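Local coordinates for protein PfkB family carbohydrate kinase (Listeria grayi DSM 20601, PDB 4GM6) that belongs to the PfkB carbohydrate kinase family and probably transfers a phosphoryl group from a nucleotide to a sugar or a related substrate, at residues 91-94 and 98-101. Residues are numbered along the deposited sequence; the frame is centred on the assembly and turned at random.
Sequences HLWR and DTAF
The indole NE1 of Trp93 donates a hydrogen bond to Thr99 OG1 at 3.2 Å. The acceptor sits at the ring edge, close to the indole plane, while the angle at the hydrogen, 145°, makes the bond moderately bent. Both branches of the threonine are used. With OG1 lying between the backbone N and the carbonyl carbon (chi1 59°), CG2 falls anti to that carbon, and from there it reaches the helix: it comes within 3.5 Å of Leu92 CB and 3.6 Å of Trp93 CD1. Leu92 CD1 lies farther off, 3.9 Å from Thr99 CG2, and extends the apolar patch around this methyl. Thr99 therefore meets two consecutive helical residues, one through carbon alone, the other through both hydroxyl and methyl.

Around Thr99 the chain makes an Asx turn, in which Asp98 OD1 accepts from Ala100 N at 3.1 Å. That N-H approaches from above the carboxylate plane, and the bond is nearly straight (170°). Leu92, which is buried, also packs on Ile75, Val97 and Val102, whereas Trp93 touches Gln96 of a second subunit, which places the contact beside a subunit interface. By topology this is the return from helix 83-94 into strand 97-104, an edge strand of the central sheet within this chain, completing the beta-alpha-beta unit begun by the parallel strand 73-79, an arrangement characteristic of the Rossmann-like core of PfkB-family (ribokinase-like) kinases.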
ATOM      1  N   HIS C  91       9.120  -8.437  19.751  1.00 37.16           N
ATOM      2  CA  HIS C  91       9.066  -9.618  18.893  1.00 41.58           C
ATOM      3  C   HIS C  91       9.227 -10.922  19.715  1.00 44.78           C
ATOM      4  O   HIS C  91       8.509 -11.893  19.493  1.00 38.57           O
ATOM      5  CB  HIS C  91      10.123  -9.486  17.810  1.00 34.37           C
ATOM      6  CG  HIS C  91      10.473 -10.762  17.117  1.00 35.23           C
ATOM      7  ND1 HIS C  91       9.776 -11.228  16.025  1.00 29.74           N
ATOM      8  CD2 HIS C  91      11.478 -11.646  17.328  1.00 36.60           C
ATOM      9  CE1 HIS C  91      10.326 -12.352  15.597  1.00 32.78           C
ATOM     10  NE2 HIS C  91      11.363 -12.628  16.369  1.00 40.61           N
ATOM     11  N   LEU C  92      10.147 -10.936  20.678  1.00 44.20           N
ATOM     12  CA  LEU C  92      10.298 -12.087  21.574  1.00 45.27           C
ATOM     13  C   LEU C  92       9.032 -12.339  22.394  1.00 48.28           C
ATOM     14  O   LEU C  92       8.586 -13.481  22.514  1.00 46.89           O
ATOM     15  CB  LEU C  92      11.505 -11.909  22.501  1.00 43.15           C
ATOM     16  CG  LEU C  92      12.844 -11.905  21.762  1.00 40.48           C
ATOM     17  CD1 LEU C  92      13.995 -11.549  22.681  1.00 45.16           C
ATOM     18  CD2 LEU C  92      13.091 -13.244  21.087  1.00 43.28           C
ATOM     19  N   TRP C  93       8.460 -11.278  22.954  1.00 47.02           N
ATOM     20  CA  TRP C  93       7.235 -11.381  23.749  1.00 52.03           C
ATOM     21  C   TRP C  93       6.095 -11.971  22.938  1.00 53.67           C
ATOM     22  O   TRP C  93       5.409 -12.898  23.377  1.00 54.72           O
ATOM     23  CB  TRP C  93       6.767 -10.006  24.233  1.00 52.25           C
ATOM     24  CG  TRP C  93       7.587  -9.369  25.315  1.00 47.29           C
ATOM     25  CD1 TRP C  93       8.517  -9.967  26.109  1.00 54.24           C
ATOM     26  CD2 TRP C  93       7.518  -7.995  25.737  1.00 51.26           C
ATOM     27  NE1 TRP C  93       9.046  -9.049  26.994  1.00 60.91           N
ATOM     28  CE2 TRP C  93       8.448  -7.832  26.785  1.00 58.88           C
ATOM     29  CE3 TRP C  93       6.763  -6.887  25.320  1.00 50.85           C
ATOM     30  CZ2 TRP C  93       8.644  -6.598  27.432  1.00 70.56           C
ATOM     31  CZ3 TRP C  93       6.957  -5.661  25.964  1.00 65.75           C
ATOM     32  CH2 TRP C  93       7.892  -5.529  27.008  1.00 54.23           C
ATOM     33  N   ARG C  94       5.863 -11.380  21.771  1.00 45.37           N
ATOM     34  CA  ARG C  94       4.797 -11.794  20.874  1.00 38.07           C
ATOM     35  C   ARG C  94       4.866 -13.299  20.616  1.00 47.91           C
ATOM     36  O   ARG C  94       3.840 -13.947  20.470  1.00 42.06           O
ATOM     37  CB  ARG C  94       4.878 -11.007  19.553  1.00 42.61           C
ATOM     38  CG  ARG C  94       3.902 -11.468  18.474  1.00 47.25           C
ATOM     39  CD  ARG C  94       4.158 -10.785  17.127  1.00 57.01           C
ATOM     40  NE  ARG C  94       3.506  -9.479  17.033  1.00 52.87           N
ATOM     41  CZ  ARG C  94       2.690  -9.103  16.052  1.00 77.29           C
ATOM     42  NH1 ARG C  94       2.417  -9.927  15.038  1.00 59.11           N
ATOM     43  NH2 ARG C  94       2.159  -7.884  16.084  1.00 57.51           N
ATOM     44  N   ASP C  98      11.266 -16.316  26.365  1.00 51.40           N
ATOM     45  CA  ASP C  98      11.636 -15.677  27.630  1.00 62.14           C
ATOM     46  C   ASP C  98      12.638 -14.553  27.383  1.00 56.81           C
ATOM     47  O   ASP C  98      13.642 -14.753  26.690  1.00 54.51           O
ATOM     48  CB  ASP C  98      12.265 -16.726  28.561  1.00 58.07           C
ATOM     49  CG  ASP C  98      12.475 -16.216  29.989  1.00 73.75           C
ATOM     50  OD1 ASP C  98      12.001 -15.112  30.335  1.00 68.35           O
ATOM     51  OD2 ASP C  98      13.118 -16.943  30.779  1.00 97.40           O
ATOM     52  N   THR C  99      12.380 -13.379  27.953  1.00 48.78           N
ATOM     53  CA  THR C  99      13.284 -12.241  27.776  1.00 51.67           C
ATOM     54  C   THR C  99      14.117 -11.902  29.023  1.00 51.48           C
ATOM     55  O   THR C  99      14.911 -10.958  29.012  1.00 52.44           O
ATOM     56  CB  THR C  99      12.518 -10.982  27.308  1.00 45.99           C
ATOM     57  OG1 THR C  99      11.523 -10.640  28.279  1.00 48.42           O
ATOM     58  CG2 THR C  99      11.839 -11.232  25.959  1.00 43.87           C
ATOM     59  N   ALA C 100      13.936 -12.657  30.098  1.00 53.55           N
ATOM     60  CA  ALA C 100      14.656 -12.381  31.342  1.00 59.51           C
ATOM     61  C   ALA C 100      16.174 -12.226  31.168  1.00 63.23           C
ATOM     62  O   ALA C 100      16.834 -11.615  32.004  1.00 61.94           O
ATOM     63  CB  ALA C 100      14.361 -13.459  32.390  1.00 59.23           C
ATOM     64  N   PHE C 101      16.736 -12.798  30.108  1.00 58.72           N
ATOM     65  CA  PHE C 101      18.189 -12.760  29.932  1.00 57.65           C
ATOM     66  C   PHE C 101      18.623 -11.854  28.780  1.00 61.56           C
ATOM     67  O   PHE C 101      19.760 -11.932  28.312  1.00 55.20           O
ATOM     68  CB  PHE C 101      18.771 -14.181  29.798  1.00 59.57           C
ATOM     69  CG  PHE C 101      18.518 -15.056  31.003  1.00 65.39           C
ATOM     70  CD1 PHE C 101      19.464 -15.161  32.016  1.00 66.82           C
ATOM     71  CD2 PHE C 101      17.329 -15.761  31.132  1.00 68.34           C
ATOM     72  CE1 PHE C 101      19.230 -15.952  33.125  1.00 64.95           C
ATOM     73  CE2 PHE C 101      17.087 -16.551  32.243  1.00 69.65           C
ATOM     74  CZ  PHE C 101      18.042 -16.650  33.240  1.00 74.95           C
TER